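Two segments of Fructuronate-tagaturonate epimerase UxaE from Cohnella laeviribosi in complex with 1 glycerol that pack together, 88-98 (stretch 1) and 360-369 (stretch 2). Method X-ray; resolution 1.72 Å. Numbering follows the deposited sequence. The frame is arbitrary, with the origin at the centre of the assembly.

Stretch 1 88-98: GKQSATIGLGD
Stretch 2 360-369: NGRFHVKTAG

The two stretches pair as neighbouring parallel strands: the axes of 93-96 and 363-367 run 12° apart and approach to 4.6 Å, and together the stretches bury 654 Å². The register sets Thr 93 beside His 364, Ile 94 beside Val 365, Gly 95 beside Lys 366 and Leu 96 beside Thr 367, with CA-CA separations of 4.9, 5.0, 4.3 and 5.4 Å.

Stretch 2 begins at Asn 360 (phi/psi 52/39), which ends a helix in a Schellman motif. Gly 361 follows at 78/7, a positive phi that favours glycine. Arg 362 (-110/89; chi1 t, chi2 t, chi3 p) leaves sideways, then its end comes nearer, so that NH1 donates to Lys 89 O at 2.9 Å. That carbonyl sits at the guanidinium edge.

Phe 363 (-148/169, chi1 p) points away at CB, yet its ring places CZ 4.3 Å from Ala 92 CB, a methyl over one ring face. Phe 363 O accepts from Thr 93 N at 3.1 Å, whereas the buried Phe 363 N has no partner. His 364 (-123/133, chi1 t) shares the Thr 93 face of the sheet; His 364 ND1 and Thr 93 OG1 (chi1 p) hydrogen-bond at 2.6 Å.

Val 365 (-124/133, chi1 t) shares the opposite face with Ile 94 (chi1 t). Val 365 N makes a weak hydrogen bond to Thr 93 O at 3.4 Å; Val 365 O accepts from Gly 95 N at 2.7 Å and 173°. Lys 366 (-107/137; m, t, t, t) flanks Gly 95, where a CB would lie tightly, 3.4 Å from Lys 366 CG. Thr 367 (-131/159, chi1 p) donates twice to Gly 95 O, from N and OG1, each at 2.9 Å. Thr 367 O accepts from Gly 97 N at 2.8 Å. Beside Ala 368 (-160/-65), Gly 97 suits the 3.9 Å CA-CA approach: a CB there would clash with Ala 368 CB.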

# COMPACT_ATOMS: atom_id res chain seq x y z
N GLY A 88 -3.83 -14.16 -7.04
CA GLY A 88 -4.29 -15.30 -6.26
C GLY A 88 -3.56 -15.37 -4.93
O GLY A 88 -2.75 -14.52 -4.59
N LYS A 89 -3.83 -16.44 -4.17
CA LYS A 89 -3.48 -16.44 -2.76
C LYS A 89 -2.34 -17.40 -2.40
O LYS A 89 -2.08 -17.60 -1.21
CB LYS A 89 -4.72 -16.75 -1.91
CG LYS A 89 -5.43 -18.05 -2.26
CD LYS A 89 -6.82 -18.12 -1.64
CE LYS A 89 -7.86 -17.57 -2.59
NZ LYS A 89 -9.23 -17.68 -2.02
N GLN A 90 -1.62 -17.95 -3.38
CA GLN A 90 -0.58 -18.95 -3.10
C GLN A 90 0.84 -18.46 -3.39
O GLN A 90 1.67 -19.21 -3.91
CB GLN A 90 -0.84 -20.22 -3.89
CG GLN A 90 -1.73 -21.18 -3.16
CD GLN A 90 -1.20 -21.50 -1.79
OE1 GLN A 90 -0.01 -21.83 -1.60
NE2 GLN A 90 -2.07 -21.40 -0.80
N SER A 91 1.14 -17.22 -3.05
CA SER A 91 2.46 -16.66 -3.28
C SER A 91 2.67 -15.51 -2.31
O SER A 91 1.77 -15.17 -1.53
CB SER A 91 2.62 -16.20 -4.73
OG SER A 91 1.64 -15.22 -5.04
N ALA A 92 3.86 -14.93 -2.36
CA ALA A 92 4.16 -13.75 -1.55
C ALA A 92 3.89 -12.48 -2.33
O ALA A 92 4.17 -12.40 -3.53
CB ALA A 92 5.62 -13.78 -1.11
N THR A 93 3.32 -11.48 -1.66
CA THR A 93 3.08 -10.17 -2.27
C THR A 93 3.51 -9.08 -1.30
O THR A 93 3.44 -9.24 -0.08
CB THR A 93 1.58 -9.97 -2.66
OG1 THR A 93 0.73 -10.30 -1.55
CG2 THR A 93 1.18 -10.85 -3.88
N ILE A 94 3.98 -7.96 -1.85
CA ILE A 94 4.30 -6.81 -1.02
C ILE A 94 3.59 -5.60 -1.61
O ILE A 94 3.64 -5.38 -2.83
CB ILE A 94 5.82 -6.57 -0.89
CG1 ILE A 94 6.05 -5.33 -0.02
CG2 ILE A 94 6.50 -6.45 -2.26
CD1 ILE A 94 7.43 -5.23 0.60
N GLY A 95 2.92 -4.84 -0.75
CA GLY A 95 2.27 -3.61 -1.18
C GLY A 95 3.27 -2.48 -1.12
O GLY A 95 3.88 -2.25 -0.07
N LEU A 96 3.49 -1.81 -2.24
CA LEU A 96 4.53 -0.79 -2.35
C LEU A 96 3.85 0.54 -2.66
O LEU A 96 3.94 1.06 -3.79
CB LEU A 96 5.56 -1.21 -3.42
CG LEU A 96 6.38 -2.44 -2.98
CD1 LEU A 96 7.15 -3.08 -4.15
CD2 LEU A 96 7.34 -2.09 -1.81
N GLY A 97 3.17 1.09 -1.65
CA GLY A 97 2.45 2.33 -1.83
C GLY A 97 3.38 3.51 -2.10
O GLY A 97 4.46 3.62 -1.52
N ASP A 98 2.93 4.40 -2.97
CA ASP A 98 3.74 5.51 -3.44
C ASP A 98 2.87 6.76 -3.42
O ASP A 98 2.04 6.97 -4.31
CB ASP A 98 4.29 5.22 -4.83
CG ASP A 98 5.19 6.31 -5.34
OD1 ASP A 98 5.48 7.28 -4.59
OD2 ASP A 98 5.60 6.20 -6.51
N ASN A 360 5.03 -19.55 6.18
CA ASN A 360 5.82 -20.26 5.17
C ASN A 360 6.02 -19.39 3.94
O ASN A 360 5.98 -19.87 2.80
CB ASN A 360 5.18 -21.61 4.82
CG ASN A 360 6.12 -22.53 4.07
OD1 ASN A 360 7.34 -22.42 4.17
ND2 ASN A 360 5.54 -23.46 3.31
N GLY A 361 6.23 -18.09 4.16
CA GLY A 361 6.51 -17.19 3.06
C GLY A 361 5.31 -16.76 2.26
O GLY A 361 5.47 -16.11 1.22
N ARG A 362 4.10 -17.11 2.70
CA ARG A 362 2.86 -16.84 1.98
C ARG A 362 2.07 -15.77 2.72
O ARG A 362 1.23 -16.06 3.58
CB ARG A 362 2.03 -18.12 1.86
CG ARG A 362 0.86 -18.01 0.93
CD ARG A 362 0.11 -19.33 0.90
NE ARG A 362 -0.59 -19.62 2.15
CZ ARG A 362 -1.88 -19.36 2.34
NH1 ARG A 362 -2.59 -18.78 1.37
NH2 ARG A 362 -2.45 -19.67 3.50
N PHE A 363 2.34 -14.51 2.39
CA PHE A 363 1.81 -13.39 3.15
C PHE A 363 1.57 -12.24 2.20
O PHE A 363 2.00 -12.25 1.05
CB PHE A 363 2.80 -12.96 4.25
CG PHE A 363 4.20 -12.65 3.72
CD1 PHE A 363 4.44 -11.49 2.98
CD2 PHE A 363 5.26 -13.51 3.97
CE1 PHE A 363 5.72 -11.22 2.48
CE2 PHE A 363 6.55 -13.24 3.47
CZ PHE A 363 6.78 -12.10 2.73
N HIS A 364 0.88 -11.22 2.72
CA HIS A 364 0.89 -9.89 2.14
C HIS A 364 1.36 -8.92 3.22
O HIS A 364 0.89 -8.98 4.36
CB HIS A 364 -0.50 -9.47 1.64
CG HIS A 364 -0.48 -8.20 0.87
ND1 HIS A 364 0.21 -8.06 -0.31
CD2 HIS A 364 -1.04 -6.98 1.12
CE1 HIS A 364 0.08 -6.83 -0.77
NE2 HIS A 364 -0.68 -6.16 0.07
N VAL A 365 2.30 -8.03 2.87
CA VAL A 365 2.74 -6.96 3.75
C VAL A 365 2.54 -5.64 3.00
O VAL A 365 2.94 -5.54 1.84
CB VAL A 365 4.21 -7.13 4.16
CG1 VAL A 365 4.70 -5.91 4.93
CG2 VAL A 365 4.38 -8.40 5.01
N LYS A 366 1.95 -4.65 3.67
CA LYS A 366 1.71 -3.35 3.04
C LYS A 366 2.65 -2.29 3.58
O LYS A 366 2.89 -2.22 4.79
CB LYS A 366 0.27 -2.88 3.23
CG LYS A 366 -0.75 -3.72 2.52
CD LYS A 366 -2.03 -2.94 2.26
CE LYS A 366 -3.09 -3.91 1.74
NZ LYS A 366 -4.35 -3.21 1.40
N THR A 367 3.19 -1.48 2.67
CA THR A 367 3.95 -0.27 2.98
C THR A 367 3.41 0.88 2.15
O THR A 367 2.78 0.68 1.10
CB THR A 367 5.46 -0.42 2.68
OG1 THR A 367 5.67 -0.34 1.26
CG2 THR A 367 6.00 -1.74 3.21
N ALA A 368 3.69 2.10 2.61
CA ALA A 368 3.42 3.29 1.81
C ALA A 368 4.25 4.47 2.31
O ALA A 368 5.15 4.94 1.61
CB ALA A 368 1.93 3.63 1.82
N GLY A 369 3.98 4.92 3.53
CA GLY A 369 4.63 6.12 4.03
C GLY A 369 6.14 6.00 4.18
O GLY A 369 6.85 7.01 4.11